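Local coordinates for Roadblock/LAMTOR2 domain-containing protein (Streptomyces avermitilis, PDB 3LEQ), which is of unknown function but carries a Roadblock/LC7 domain, a small alpha/beta fold that in its relatives commonly serves regulation of GTPases, at residues A[23-26]-A[30-33]. Residues are numbered along the deposited sequence; the frame is centred on the assembly and turned at random.
Sequences VVLS and LVVS
Val-23 meets Ser-33 through a CA-H...O contact, its CA lying 3.4 Å from the Ser-33 carbonyl O. Its beta-branched side chain suits an inner strand, packing on Leu-46 of helix 40-55. The same carbonyl oxygen accepts a nearly straight hydrogen bond from Val-24 N (169° at the hydrogen), although the donor is tilted out of the carbonyl plane. In return, Val-24 O takes two N-H groups. Val-32 N lies 2.8 Å from Val-24 O, approaching almost end-on to the carbonyl; Ser-33 N bonds Val-24 O only weakly, at 3.4 Å. Two residues of strand 31-34 thus face one of strand 19-26, which defines a classic beta bulge. Val-32 has a near-helical backbone here and turns its CB toward Val-24 O. Val-24 and Ser-33 share the sheet face covered by helix 4-15, where a small serine fits under Leu-5 and Leu-9 and its OG is hydrogen-bonded to Asp-6.

Leu-25 occupies the other face with Val-31. With CG turned away from its carbonyl carbon (chi1 -49°), the long leucine lays CD2 obliquely against Val-31 CG2 at 3.9 Å and also reaches Ala-47 and Ala-50 of helix 40-55; the shorter Val-31 touches Ala-47 too. Where the hairpin closes, Ser-26 N donates to Leu-30 O at 2.9 Å, within the carbonyl plane. A chi1 of 68° swings Ser-26 OG toward the turn, where it accepts weak bonds from the N-H groups of Leu-30 and Asp-28, a role suited to a short hydroxyl side chain. The beta-branched Val-32, though exposed, lays CG2 over Ser-26 N and CB. The chemistry implies a hairpin gripped mainly by backbone bonds, while apolar contacts, and the Ser-33 to Asp-6 hydrogen bond, join its two faces to different helices.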
loop_
_atom_site.group_PDB
_atom_site.type_symbol
_atom_site.label_atom_id
_atom_site.label_comp_id
_atom_site.label_asym_id
_atom_site.label_seq_id
_atom_site.Cartn_x
_atom_site.Cartn_y
_atom_site.Cartn_z
ATOM N N VAL A 23 0.504 -0.303 3.353
ATOM C CA VAL A 23 0.287 -1.489 4.184
ATOM C C VAL A 23 0.479 -2.741 3.353
ATOM O O VAL A 23 0.370 -2.704 2.112
ATOM C CB VAL A 23 -1.153 -1.540 4.796
ATOM C CG1 VAL A 23 -1.403 -0.365 5.704
ATOM C CG2 VAL A 23 -2.240 -1.588 3.710
ATOM N N VAL A 24 0.743 -3.847 4.038
ATOM C CA VAL A 24 0.692 -5.164 3.411
ATOM C C VAL A 24 -0.393 -5.988 4.139
ATOM O O VAL A 24 -0.391 -6.092 5.371
ATOM C CB VAL A 24 2.039 -5.880 3.457
ATOM C CG1 VAL A 24 1.887 -7.322 2.964
ATOM C CG2 VAL A 24 3.082 -5.119 2.620
ATOM N N LEU A 25 -1.338 -6.511 3.367
ATOM C CA LEU A 25 -2.473 -7.251 3.915
ATOM C C LEU A 25 -2.351 -8.718 3.528
ATOM O O LEU A 25 -1.954 -9.025 2.409
ATOM C CB LEU A 25 -3.786 -6.670 3.366
ATOM C CG LEU A 25 -3.950 -5.139 3.451
ATOM C CD1 LEU A 25 -5.230 -4.714 2.734
ATOM C CD2 LEU A 25 -3.957 -4.640 4.925
ATOM N N SER A 26 -2.729 -9.618 4.437
ATOM C CA SER A 26 -2.747 -11.046 4.155
ATOM C C SER A 26 -3.980 -11.344 3.315
ATOM O O SER A 26 -4.851 -10.487 3.164
ATOM C CB SER A 26 -2.825 -11.839 5.459
ATOM O OG SER A 26 -4.093 -11.629 6.070
ATOM N N LEU A 30 -6.000 -9.235 7.075
ATOM C CA LEU A 30 -5.197 -8.830 8.233
ATOM C C LEU A 30 -4.083 -7.884 7.833
ATOM O O LEU A 30 -3.416 -8.107 6.839
ATOM C CB LEU A 30 -4.570 -10.059 8.892
ATOM C CG LEU A 30 -5.231 -10.667 10.113
ATOM C CD1 LEU A 30 -4.700 -12.070 10.351
ATOM C CD2 LEU A 30 -4.976 -9.782 11.322
ATOM N N VAL A 31 -3.860 -6.841 8.618
ATOM C CA VAL A 31 -2.675 -5.997 8.390
ATOM C C VAL A 31 -1.446 -6.763 8.879
ATOM O O VAL A 31 -1.332 -7.042 10.076
ATOM C CB VAL A 31 -2.793 -4.649 9.144
ATOM C CG1 VAL A 31 -1.574 -3.768 8.853
ATOM C CG2 VAL A 31 -4.072 -3.946 8.748
ATOM N N VAL A 32 -0.558 -7.137 7.955
ATOM C CA VAL A 32 0.675 -7.871 8.272
ATOM C C VAL A 32 1.792 -6.872 8.590
ATOM O O VAL A 32 2.709 -7.163 9.352
ATOM C CB VAL A 32 1.103 -8.780 7.080
ATOM C CG1 VAL A 32 2.480 -9.437 7.318
ATOM C CG2 VAL A 32 0.036 -9.845 6.811
ATOM N N SER A 33 1.705 -5.687 8.000
ATOM C CA SER A 33 2.756 -4.689 8.122
ATOM C C SER A 33 2.194 -3.358 7.685
ATOM O O SER A 33 1.295 -3.316 6.831
ATOM C CB SER A 33 3.911 -5.071 7.199
ATOM O OG SER A 33 5.014 -4.211 7.366
#